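Exoribonuclease II, mitochondrial (Candida glabrata, PDB 6F3H) probably degrades RNA from the 3' end in mitochondria, as the magnesium-binding RNase II-type nuclease component of the mtEXO degradosome. Local coordinates at residues K374-A379 with D448-V453; R452-R457 with P469-S474; T557-K562 with S609-L614; H565-V570 with I688-Y693. The protein carries 1 engineered substitution. All blocks are in the same frame, centred on the assembly; numbering follows the deposited sequence.

Interaction 1 (K374-A379 with D448-V453)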
# COMPACT_ATOMS: atom_id res chain seq x y z
N LYS A 374 21.84 -5.07 10.22
CA LYS A 374 23.00 -5.24 11.08
C LYS A 374 22.90 -4.36 12.33
O LYS A 374 23.41 -4.72 13.38
CB LYS A 374 24.28 -4.93 10.29
CG LYS A 374 24.60 -5.96 9.20
CD LYS A 374 26.11 -6.16 9.01
CE LYS A 374 26.83 -6.51 10.32
NZ LYS A 374 28.15 -7.20 10.08
N LEU A 375 22.24 -3.21 12.21
CA LEU A 375 21.94 -2.41 13.40
C LEU A 375 20.80 -3.03 14.20
O LEU A 375 20.89 -3.15 15.42
CB LEU A 375 21.56 -0.99 12.96
CG LEU A 375 21.19 0.13 13.92
CD1 LEU A 375 21.04 1.44 13.16
CD2 LEU A 375 19.88 -0.16 14.55
N TYR A 376 19.71 -3.39 13.52
CA TYR A 376 18.54 -3.90 14.20
C TYR A 376 18.85 -5.14 15.01
O TYR A 376 18.29 -5.34 16.10
CB TYR A 376 17.45 -4.25 13.19
CG TYR A 376 16.45 -3.16 12.97
CD1 TYR A 376 16.81 -1.83 13.08
CD2 TYR A 376 15.13 -3.47 12.70
CE1 TYR A 376 15.88 -0.84 12.88
CE2 TYR A 376 14.19 -2.49 12.52
CZ TYR A 376 14.56 -1.17 12.61
OH TYR A 376 13.59 -0.19 12.41
N ASP A 377 19.72 -6.00 14.49
CA ASP A 377 20.04 -7.22 15.21
C ASP A 377 20.74 -6.94 16.52
O ASP A 377 20.55 -7.67 17.50
CB ASP A 377 20.89 -8.12 14.32
CG ASP A 377 20.12 -8.67 13.15
OD1 ASP A 377 18.87 -8.57 13.19
OD2 ASP A 377 20.75 -9.18 12.19
N THR A 378 21.54 -5.88 16.58
CA THR A 378 22.27 -5.57 17.80
C THR A 378 21.72 -4.35 18.52
O THR A 378 22.34 -3.87 19.47
CB THR A 378 23.76 -5.38 17.51
OG1 THR A 378 24.37 -4.77 18.66
CG2 THR A 378 23.96 -4.48 16.31
N ALA A 379 20.56 -3.85 18.12
CA ALA A 379 20.00 -2.68 18.78
C ALA A 379 19.21 -3.13 19.99
O ALA A 379 18.63 -4.22 20.01
CB ALA A 379 19.09 -1.89 17.84
N ASP A 448 17.66 9.79 16.55
CA ASP A 448 17.88 8.38 16.80
C ASP A 448 17.94 7.55 15.53
O ASP A 448 17.12 7.71 14.62
CB ASP A 448 16.77 7.83 17.71
CG ASP A 448 17.00 6.37 18.11
OD1 ASP A 448 17.06 5.50 17.21
OD2 ASP A 448 17.10 6.09 19.33
N ASP A 449 18.89 6.61 15.50
CA ASP A 449 19.06 5.73 14.35
C ASP A 449 17.86 4.81 14.21
O ASP A 449 17.16 4.83 13.19
CB ASP A 449 20.32 4.87 14.50
CG ASP A 449 21.59 5.66 14.34
OD1 ASP A 449 21.54 6.81 13.84
OD2 ASP A 449 22.65 5.12 14.74
N VAL A 450 17.61 4.01 15.24
CA VAL A 450 16.54 3.03 15.14
C VAL A 450 15.23 3.70 14.81
O VAL A 450 14.38 3.13 14.12
CB VAL A 450 16.46 2.21 16.44
CG1 VAL A 450 15.29 1.24 16.39
CG2 VAL A 450 17.77 1.47 16.64
N LEU A 451 15.06 4.93 15.25
CA LEU A 451 13.78 5.56 14.97
C LEU A 451 13.71 6.02 13.52
O LEU A 451 12.70 5.79 12.85
CB LEU A 451 13.55 6.72 15.92
CG LEU A 451 12.26 7.49 15.64
CD1 LEU A 451 11.07 6.57 15.93
CD2 LEU A 451 12.19 8.74 16.51
N ARG A 452 14.77 6.65 13.03
CA ARG A 452 14.80 7.06 11.63
C ARG A 452 14.57 5.87 10.71
O ARG A 452 13.79 5.94 9.75
CB ARG A 452 16.14 7.68 11.29
CG ARG A 452 16.47 9.03 11.84
CD ARG A 452 17.83 9.46 11.26
NE ARG A 452 18.71 8.32 10.94
CZ ARG A 452 18.92 7.80 9.72
NH1 ARG A 452 19.74 6.76 9.57
NH2 ARG A 452 18.30 8.29 8.65
N VAL A 453 15.25 4.77 10.99
CA VAL A 453 15.09 3.57 10.18
C VAL A 453 13.65 3.10 10.24
O VAL A 453 13.04 2.76 9.22
CB VAL A 453 16.04 2.48 10.67
CG1 VAL A 453 15.79 1.20 9.90
CG2 VAL A 453 17.44 2.95 10.55
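Tyr376, Val450 and Leu375 carry this packing between the end of helix 369-378 and the first turns of helix 449-456, whose short axes come within 10.8 Å and run at 125° to each other. Tyr376 reaches tip to tip toward Val453, with its ring CE1 3.6 Å from Val453 CG1, while Val450 CG1 sits a little farther off beside the same ring atom. The other branch of Val450 faces the second half of the contact: Val450 CG2 lies 3.4 Å from Leu375 CD2 and 3.8 Å from Ala379 CB. Leu375 has CG anti to the backbone N, and its two methyls divide the work, for CD1 crosses obliquely to Asp449 CB, 3.8 Å away. At the start of helix 449-456, Asp448 takes the N-cap position: its OD1 accepts from Leu451 N at 2.9 Å, met from above the carboxylate plane. The arrangement is interhelical packing, set well away from the bound RNA. Between the two segments the contact is apolar, and the buried hydroxyl of Tyr376 is satisfied by hydrogen bonds to Met470 O and Ser454 OG, so the tyrosine serves as both hydrocarbon filler and polar link to helix 449-456 and the loop at Met470.

Interaction 2 (R452-R457 with P469-S474)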
# COMPACT_ATOMS: atom_id res chain seq x y z
N ARG A 452 14.77 6.65 13.03
CA ARG A 452 14.80 7.06 11.63
C ARG A 452 14.57 5.87 10.71
O ARG A 452 13.79 5.94 9.75
CB ARG A 452 16.14 7.68 11.29
CG ARG A 452 16.47 9.03 11.84
CD ARG A 452 17.83 9.46 11.26
NE ARG A 452 18.71 8.32 10.94
CZ ARG A 452 18.92 7.80 9.72
NH1 ARG A 452 19.74 6.76 9.57
NH2 ARG A 452 18.30 8.29 8.65
N VAL A 453 15.25 4.77 10.99
CA VAL A 453 15.09 3.57 10.18
C VAL A 453 13.65 3.10 10.24
O VAL A 453 13.04 2.76 9.22
CB VAL A 453 16.04 2.48 10.67
CG1 VAL A 453 15.79 1.20 9.90
CG2 VAL A 453 17.44 2.95 10.55
N SER A 454 13.08 3.08 11.44
CA SER A 454 11.74 2.55 11.60
C SER A 454 10.77 3.34 10.75
O SER A 454 10.04 2.79 9.94
CB SER A 454 11.35 2.62 13.06
OG SER A 454 12.32 1.96 13.84
N LEU A 455 10.86 4.66 10.85
CA LEU A 455 9.98 5.51 10.06
C LEU A 455 10.24 5.36 8.58
O LEU A 455 9.34 5.59 7.76
CB LEU A 455 10.17 6.95 10.51
CG LEU A 455 9.84 7.14 11.99
CD1 LEU A 455 10.31 8.50 12.46
CD2 LEU A 455 8.34 6.97 12.25
N LYS A 456 11.46 5.01 8.21
CA LYS A 456 11.73 4.75 6.81
C LYS A 456 10.97 3.52 6.34
O LYS A 456 10.22 3.58 5.37
CB LYS A 456 13.23 4.59 6.59
CG LYS A 456 13.66 4.43 5.14
CD LYS A 456 15.16 4.18 5.07
CE LYS A 456 15.48 2.84 4.39
NZ LYS A 456 14.80 1.61 4.93
N ARG A 457 11.09 2.40 7.07
CA ARG A 457 10.22 1.26 6.80
C ARG A 457 8.83 1.60 7.27
O ARG A 457 8.38 1.06 8.27
CB ARG A 457 10.63 0.02 7.59
CG ARG A 457 12.04 -0.11 7.96
CD ARG A 457 12.17 -1.54 8.38
NE ARG A 457 13.54 -2.02 8.50
CZ ARG A 457 13.85 -3.26 8.86
NH1 ARG A 457 12.88 -4.13 9.15
NH2 ARG A 457 15.11 -3.66 8.93
N PRO A 469 9.46 -6.64 10.24
CA PRO A 469 8.89 -5.71 11.21
C PRO A 469 9.47 -4.33 11.02
O PRO A 469 10.67 -4.18 10.76
CB PRO A 469 9.33 -6.30 12.57
CG PRO A 469 9.80 -7.69 12.28
CD PRO A 469 10.39 -7.57 10.90
N MSE A 470 8.63 -3.33 11.14
CA MSE A 470 9.10 -1.98 11.13
C MSE A 470 10.13 -1.68 12.23
O MSE A 470 11.03 -0.87 12.02
CB MSE A 470 7.90 -1.05 11.24
CG MSE A 470 8.23 0.37 11.48
SE MSE A 470 6.73 1.17 12.28
CE MSE A 470 5.99 1.79 10.81
N LEU A 471 10.01 -2.33 13.39
CA LEU A 471 10.86 -2.11 14.56
C LEU A 471 11.75 -3.32 14.86
O LEU A 471 11.45 -4.43 14.42
CB LEU A 471 9.97 -1.81 15.78
CG LEU A 471 9.31 -0.43 15.87
CD1 LEU A 471 8.05 -0.46 16.72
CD2 LEU A 471 10.28 0.54 16.47
N PRO A 472 12.86 -3.14 15.58
CA PRO A 472 13.75 -4.29 15.85
C PRO A 472 13.10 -5.34 16.74
O PRO A 472 12.15 -5.07 17.47
CB PRO A 472 14.96 -3.67 16.56
CG PRO A 472 14.83 -2.20 16.39
CD PRO A 472 13.41 -1.87 16.07
N LYS A 473 13.65 -6.56 16.70
CA LYS A 473 13.09 -7.63 17.53
C LYS A 473 13.15 -7.24 18.99
O LYS A 473 12.20 -7.46 19.74
CB LYS A 473 13.85 -8.94 17.33
N SER A 474 14.28 -6.67 19.42
CA SER A 474 14.44 -6.34 20.83
C SER A 474 13.34 -5.41 21.32
O SER A 474 12.73 -5.65 22.36
CB SER A 474 15.80 -5.68 21.05
OG SER A 474 15.79 -4.38 20.53
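One weak hydrogen bond joins the two segments: Arg457 NH1 gives to Pro469 O over 2.7 Å, but the N-H...O angle of 118° is strongly bent. Arg457 is the first residue to leave helical geometry after helix 449-456, and its chain runs extended from CG to NE, which carries the guanidinium across to the carbonyls of Pro469 and Met470. Its NH2 has another partner, Gln373 OE1 on helix 369-378, so the group is held from two directions.

A softer polar contact lies next to it. Ser454 CA points its hydrogen at Met470 O, 3.5 Å away, where the two backbones are nearest. The hydroxyl of Ser454 is engaged away from the 469-474 segment, pairing with Val450 O one turn back on its own helix. These contacts belong to the RNB domain, where the chain leaves helix 449-456, passes through the short strands 461-462 and 467-468, and returns past the helix it has just left before starting helix 473-479.

Van der Waals contacts of side-chain carbons with oxygens complete the interface. Selenomethionine 470, Met470, has CG anti to its backbone N, and this carbon sits at the helix end against two carbonyl oxygens, 3.4 Å from Ser454 O and 3.3 Å from Arg457 O. The chain then bends at chi3 (-94°), bringing Met470 CE to 3.6 Å from Arg457 O as well. Leu471 turns CD2 back toward the helix, 3.6 Å from Ser454 OG, while its side chain also touches Met700.

Interaction 3 (T557-K562 with S609-L614). With nucleotides of chain C.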
# COMPACT_ATOMS: atom_id res chain seq x y z
N THR A 557 -22.08 -4.62 19.18
CA THR A 557 -23.22 -4.75 18.29
C THR A 557 -23.97 -3.43 18.20
O THR A 557 -24.33 -2.98 17.10
CB THR A 557 -24.14 -5.87 18.79
OG1 THR A 557 -23.44 -7.12 18.72
CG2 THR A 557 -25.41 -5.97 17.95
N LYS A 558 -24.09 -2.72 19.32
CA LYS A 558 -24.80 -1.46 19.27
C LYS A 558 -23.94 -0.37 18.67
O LYS A 558 -24.46 0.55 18.05
CB LYS A 558 -25.27 -1.08 20.65
CG LYS A 558 -26.02 -2.21 21.31
CD LYS A 558 -27.04 -1.69 22.29
CE LYS A 558 -26.44 -1.49 23.65
NZ LYS A 558 -26.42 -2.78 24.40
N LEU A 559 -22.62 -0.48 18.85
CA LEU A 559 -21.68 0.44 18.23
C LEU A 559 -21.74 0.35 16.72
O LEU A 559 -21.75 1.36 16.01
CB LEU A 559 -20.26 0.11 18.69
CG LEU A 559 -19.77 0.52 20.07
CD1 LEU A 559 -18.39 -0.06 20.33
CD2 LEU A 559 -19.71 2.01 20.11
N LEU A 560 -21.72 -0.88 16.22
CA LEU A 560 -21.81 -1.08 14.78
C LEU A 560 -23.16 -0.61 14.26
O LEU A 560 -23.22 0.16 13.30
CB LEU A 560 -21.57 -2.55 14.48
CG LEU A 560 -21.94 -3.04 13.09
CD1 LEU A 560 -21.18 -2.27 12.02
CD2 LEU A 560 -21.73 -4.57 12.99
N HIS A 561 -24.25 -1.05 14.89
CA HIS A 561 -25.57 -0.61 14.46
C HIS A 561 -25.66 0.91 14.45
O HIS A 561 -26.35 1.49 13.60
CB HIS A 561 -26.62 -1.23 15.37
CG HIS A 561 -28.01 -0.84 15.02
ND1 HIS A 561 -28.54 0.40 15.34
CD2 HIS A 561 -28.98 -1.50 14.35
CE1 HIS A 561 -29.79 0.46 14.91
NE2 HIS A 561 -30.08 -0.68 14.30
N LYS A 562 -24.95 1.56 15.36
CA LYS A 562 -24.92 3.01 15.41
C LYS A 562 -24.19 3.58 14.20
O LYS A 562 -24.71 4.48 13.52
CB LYS A 562 -24.24 3.45 16.70
CG LYS A 562 -24.37 4.92 17.04
CD LYS A 562 -24.24 5.17 18.55
N SER A 609 -12.83 -5.19 16.32
CA SER A 609 -12.83 -4.17 15.30
C SER A 609 -13.61 -2.94 15.76
O SER A 609 -13.09 -1.82 15.73
CB SER A 609 -13.38 -4.75 13.99
OG SER A 609 -14.79 -4.78 13.98
N GLU A 610 -14.80 -3.16 16.32
CA GLU A 610 -15.64 -2.02 16.65
C GLU A 610 -14.96 -1.07 17.60
O GLU A 610 -15.20 0.15 17.56
CB GLU A 610 -16.95 -2.49 17.23
CG GLU A 610 -17.90 -2.75 16.12
CD GLU A 610 -17.91 -1.60 15.11
OE1 GLU A 610 -17.87 -0.39 15.50
OE2 GLU A 610 -17.90 -1.90 13.90
N PHE A 611 -14.13 -1.60 18.46
CA PHE A 611 -13.50 -0.77 19.47
C PHE A 611 -12.33 0.02 18.91
O PHE A 611 -12.15 1.19 19.25
CB PHE A 611 -13.12 -1.66 20.64
CG PHE A 611 -14.31 -2.05 21.48
CD1 PHE A 611 -14.93 -1.13 22.31
CD2 PHE A 611 -14.88 -3.30 21.35
CE1 PHE A 611 -16.04 -1.47 23.06
CE2 PHE A 611 -16.00 -3.65 22.09
CZ PHE A 611 -16.58 -2.74 22.95
N MSE A 612 -11.56 -0.58 18.01
CA MSE A 612 -10.42 0.10 17.42
C MSE A 612 -10.84 1.23 16.58
O MSE A 612 -10.29 2.32 16.68
CB MSE A 612 -9.63 -0.87 16.59
CG MSE A 612 -9.40 -2.14 17.34
SE MSE A 612 -8.29 -1.88 18.93
CE MSE A 612 -6.64 -2.51 18.14
N ILE A 613 -11.82 0.94 15.73
CA ILE A 613 -12.52 1.99 14.99
C ILE A 613 -12.89 3.13 15.92
O ILE A 613 -12.64 4.31 15.64
CB ILE A 613 -13.77 1.41 14.31
CG1 ILE A 613 -13.38 0.23 13.43
CG2 ILE A 613 -14.55 2.51 13.62
CD1 ILE A 613 -14.51 -0.30 12.65
N LEU A 614 -13.48 2.80 17.06
CA LEU A 614 -13.96 3.85 17.92
C LEU A 614 -12.79 4.61 18.53
O LEU A 614 -12.76 5.84 18.49
CB LEU A 614 -14.83 3.27 19.00
CG LEU A 614 -15.14 4.40 19.98
CD1 LEU A 614 -15.93 5.51 19.28
CD2 LEU A 614 -15.86 3.85 21.19
P U C 4 -8.95 -0.05 10.11
OP1 U C 4 -8.47 1.02 11.01
OP2 U C 4 -8.12 -0.47 8.97
O5' U C 4 -9.14 -1.31 11.02
C5' U C 4 -10.11 -1.28 12.04
C4' U C 4 -10.14 -2.60 12.70
O4' U C 4 -10.74 -3.57 11.81
C3' U C 4 -8.77 -3.17 12.97
O3' U C 4 -8.12 -2.60 14.08
C2' U C 4 -9.07 -4.66 13.09
O2' U C 4 -9.66 -4.95 14.35
C1' U C 4 -10.14 -4.83 12.01
N1 U C 4 -9.53 -5.28 10.73
C2 U C 4 -9.44 -6.64 10.57
O2 U C 4 -9.84 -7.44 11.39
N3 U C 4 -8.87 -7.05 9.39
C4 U C 4 -8.39 -6.23 8.40
O4 U C 4 -7.91 -6.76 7.39
C5 U C 4 -8.52 -4.82 8.64
C6 U C 4 -9.07 -4.40 9.77
P A C 5 -6.52 -2.46 14.07
OP1 A C 5 -6.08 -1.68 15.25
OP2 A C 5 -6.05 -2.05 12.72
O5' A C 5 -6.03 -3.94 14.31
C5' A C 5 -6.42 -4.62 15.49
C4' A C 5 -6.22 -6.10 15.39
O4' A C 5 -7.06 -6.65 14.35
C3' A C 5 -4.82 -6.57 15.02
O3' A C 5 -3.96 -6.60 16.13
C2' A C 5 -5.09 -7.95 14.45
O2' A C 5 -5.35 -8.87 15.49
C1' A C 5 -6.39 -7.69 13.69
N9 A C 5 -6.09 -7.21 12.35
C8 A C 5 -5.98 -5.93 11.89
N7 A C 5 -5.64 -5.85 10.62
C5 A C 5 -5.51 -7.18 10.28
C6 A C 5 -5.17 -7.80 9.07
N6 A C 5 -4.90 -7.12 7.95
N1 A C 5 -5.14 -9.16 9.08
C2 A C 5 -5.42 -9.83 10.21
N3 A C 5 -5.75 -9.37 11.41
C4 A C 5 -5.77 -8.03 11.34
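Leu559 holds CG anti to its carbonyl carbon (chi1 -77°), and Glu610 bends at chi2 (-47°); between them these torsions bring a methyl and a carboxylate into the gap between two helices. The helices are 543-567 and 603-625 of the RNB domain, and their short axes cross at 57° with 9.6 Å between them. Leu559 gives the larger share of the first segment's surface. Its CD1 stands over one face of the Phe611 ring in a CH-pi contact, 4.2 Å from the ring centroid and shifted toward the rim, with the two side chains crossing at about a right angle. The other methyl, Leu559 CD2, meets Leu614 CD2 at 4.4 Å. Glu610 lies across Leu560, also at about a right angle, so that Glu610 OE2 sits 3.8 Å from Leu560 CB and Glu610 OE1 rests 4.0 Å from Leu559 CB. A carboxylate among aliphatic groups in this buried place needs compensation, and OE2 finds it in a salt bridge to Arg563, a little farther along helix 543-567; the pairing would favour the charged form. Phe611 also packs on Leu552 and Ala556 of that helix. Helix 603-625 thus has two roles, since other residues of the same turns border the RNA: Ser609 CB lies beside the sugar of U4 of chain C, and selenomethionine Met612 places its CB 3.4 Å from U4 O3' of chain C.

Interaction 4 (H565-V570 with I688-Y693). With nucleotides of chain C.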
# COMPACT_ATOMS: atom_id res chain seq x y z
N HIS A 565 -26.54 3.39 11.09
CA HIS A 565 -27.74 4.22 11.01
C HIS A 565 -27.48 5.69 11.28
O HIS A 565 -28.29 6.53 10.86
CB HIS A 565 -28.80 3.71 11.96
CG HIS A 565 -29.32 2.38 11.55
ND1 HIS A 565 -28.56 1.24 11.61
CD2 HIS A 565 -30.51 2.02 11.01
CE1 HIS A 565 -29.27 0.22 11.16
NE2 HIS A 565 -30.45 0.67 10.79
N ASP A 566 -26.37 6.02 11.93
CA ASP A 566 -26.10 7.38 12.39
C ASP A 566 -24.88 8.02 11.75
O ASP A 566 -24.92 9.21 11.43
CB ASP A 566 -25.92 7.39 13.90
CG ASP A 566 -27.12 6.82 14.62
OD1 ASP A 566 -27.95 6.12 13.99
OD2 ASP A 566 -27.25 7.10 15.83
N ASP A 567 -23.81 7.27 11.53
CA ASP A 567 -22.64 7.82 10.86
C ASP A 567 -22.66 7.51 9.39
O ASP A 567 -21.72 7.87 8.68
CB ASP A 567 -21.35 7.27 11.47
CG ASP A 567 -21.32 7.43 12.96
OD1 ASP A 567 -22.19 8.16 13.47
OD2 ASP A 567 -20.44 6.82 13.61
N ASN A 568 -23.73 6.87 8.92
CA ASN A 568 -23.85 6.43 7.54
C ASN A 568 -22.58 5.73 7.09
O ASN A 568 -22.08 5.93 5.98
CB ASN A 568 -24.20 7.61 6.64
CG ASN A 568 -25.44 8.34 7.13
OD1 ASN A 568 -26.50 7.73 7.32
ND2 ASN A 568 -25.31 9.64 7.37
N ALA A 569 -22.03 4.93 7.99
CA ALA A 569 -20.88 4.13 7.65
C ALA A 569 -21.29 3.09 6.63
O ALA A 569 -22.47 2.76 6.46
CB ALA A 569 -20.28 3.45 8.88
N VAL A 570 -20.29 2.59 5.92
CA VAL A 570 -20.47 1.64 4.84
C VAL A 570 -19.67 0.39 5.17
O VAL A 570 -18.43 0.40 5.15
CB VAL A 570 -20.02 2.22 3.51
CG1 VAL A 570 -20.15 1.15 2.45
CG2 VAL A 570 -20.80 3.49 3.20
N ILE A 688 -16.07 4.79 7.31
CA ILE A 688 -16.20 4.51 8.72
C ILE A 688 -17.32 5.33 9.31
O ILE A 688 -18.01 4.89 10.24
CB ILE A 688 -14.83 4.80 9.36
CG1 ILE A 688 -13.85 3.74 8.89
CG2 ILE A 688 -14.94 4.82 10.85
CD1 ILE A 688 -12.49 3.93 9.43
N GLY A 689 -17.55 6.51 8.76
CA GLY A 689 -18.60 7.36 9.25
C GLY A 689 -18.60 8.66 8.50
O GLY A 689 -18.41 8.69 7.28
N ASN A 690 -18.77 9.75 9.22
CA ASN A 690 -18.79 11.07 8.62
C ASN A 690 -17.78 11.94 9.31
O ASN A 690 -17.96 13.15 9.42
CB ASN A 690 -20.17 11.70 8.72
CG ASN A 690 -20.74 11.58 10.10
OD1 ASN A 690 -21.09 10.50 10.55
ND2 ASN A 690 -20.79 12.71 10.81
N THR A 691 -16.75 11.34 9.87
CA THR A 691 -15.86 12.10 10.72
C THR A 691 -14.41 11.69 10.47
O THR A 691 -14.12 10.66 9.84
CB THR A 691 -16.28 11.97 12.18
OG1 THR A 691 -15.63 13.00 12.93
CG2 THR A 691 -15.96 10.57 12.76
N ALA A 692 -13.50 12.53 10.96
CA ALA A 692 -12.08 12.26 10.89
C ALA A 692 -11.73 10.93 11.58
O ALA A 692 -12.49 10.40 12.38
CB ALA A 692 -11.29 13.39 11.54
N TYR A 693 -10.55 10.40 11.24
CA TYR A 693 -10.10 9.08 11.71
C TYR A 693 -8.59 9.11 11.83
O TYR A 693 -7.90 9.39 10.85
CB TYR A 693 -10.53 8.00 10.73
CG TYR A 693 -10.32 6.58 11.18
CD1 TYR A 693 -11.24 5.97 12.03
CD2 TYR A 693 -9.27 5.81 10.70
CE1 TYR A 693 -11.09 4.66 12.43
CE2 TYR A 693 -9.11 4.49 11.09
CZ TYR A 693 -10.03 3.92 11.96
OH TYR A 693 -9.89 2.61 12.37
P A C 3 -9.83 1.53 4.83
OP1 A C 3 -9.24 2.76 5.41
OP2 A C 3 -8.97 0.58 4.12
O5' A C 3 -10.60 0.69 5.94
C5' A C 3 -11.53 1.32 6.81
C4' A C 3 -12.08 0.36 7.84
O4' A C 3 -12.93 -0.62 7.20
C3' A C 3 -11.04 -0.46 8.60
O3' A C 3 -10.46 0.24 9.68
C2' A C 3 -11.84 -1.69 9.02
O2' A C 3 -12.66 -1.42 10.13
C1' A C 3 -12.74 -1.88 7.80
N9 A C 3 -12.03 -2.69 6.83
C8 A C 3 -11.20 -2.28 5.82
N7 A C 3 -10.69 -3.27 5.15
C5 A C 3 -11.22 -4.37 5.79
C6 A C 3 -11.06 -5.71 5.56
N6 A C 3 -10.30 -6.18 4.58
N1 A C 3 -11.73 -6.55 6.39
C2 A C 3 -12.50 -6.04 7.37
N3 A C 3 -12.73 -4.78 7.69
C4 A C 3 -12.04 -4.02 6.84
P U C 4 -8.95 -0.05 10.11
OP1 U C 4 -8.47 1.02 11.01
OP2 U C 4 -8.12 -0.47 8.97
O5' U C 4 -9.14 -1.31 11.02
C5' U C 4 -10.11 -1.28 12.04
C4' U C 4 -10.14 -2.60 12.70
O4' U C 4 -10.74 -3.57 11.81
C3' U C 4 -8.77 -3.17 12.97
O3' U C 4 -8.12 -2.60 14.08
C2' U C 4 -9.07 -4.66 13.09
O2' U C 4 -9.66 -4.95 14.35
C1' U C 4 -10.14 -4.83 12.01
N1 U C 4 -9.53 -5.28 10.73
C2 U C 4 -9.44 -6.64 10.57
O2 U C 4 -9.84 -7.44 11.39
N3 U C 4 -8.87 -7.05 9.39
C4 U C 4 -8.39 -6.23 8.40
O4 U C 4 -7.91 -6.76 7.39
C5 U C 4 -8.52 -4.82 8.64
C6 U C 4 -9.07 -4.40 9.77
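The two backbones meet where helix 543-567 ends, with Asn568 leaving helical geometry at a positive phi of 47°, and the chain passes so near the loop 688-693 that the CA atoms of Ala569 and Gly689 stand 4.3 Å apart. Gly689 takes phi 178° and psi -137°, a conformation that glycine adopts readily, and its lack of a side chain leaves room for Asp567 CB. Its CA also lies 3.2 Å from Asp567 O in a CA-H...O contact. Ala569 CB abuts the carbonyl of Ile688, whose oxygen accepts from Arg563 NE. Asp567 and Asn690 cross at about a right angle, their carboxylate and amide planes steeply inclined; Asp567 OD2 is paired with Lys617 in a salt bridge. Backbone hydrogen bonds of Ala569 with Arg563 and of Val570 with Met687 fasten the strip further.

Ile688 and Tyr693 face the nucleic acid. Ile688 CD1 sits over the centre of the Tyr693 ring and also lies 3.8 Å from C5' of A3 of chain C. Tyr693 brings its hydroxyl to the phosphate: OH donates to OP1 of U4 of chain C at 2.5 Å, with OP1 near the plane of the ring at its edge. Asn616 ND2 also bonds to that hydroxyl. A tyrosine gripping a phosphate beside an isoleucine against a sugar is backbone recognition, consistent with the sequence-independent RNA channel of an RNB nuclease domain.

How the interactions relate
The four contacts form two pairs. Interactions 1 and 2 have centres 7 Å apart, share helix 449-456 with its residues Arg452 and Val453, and meet through the hydroxyl of Tyr376 and the ring of Pro472, making one continuous block. Interactions 3 and 4 have centres 11 Å apart, both draw on helix 543-567, and touch where Ile613 packs on Ile688 and Tyr693; their segments alternate along the chain. Centres of the two pairs are 31 to 39 Å apart, the first pair closing before the second opens. Interactions 2, 3 and 4 fall wholly within the RNB range, and interactions 3 and 4 directly border the RNA, while interaction 1 joins helix 369-378 to helix 449-456.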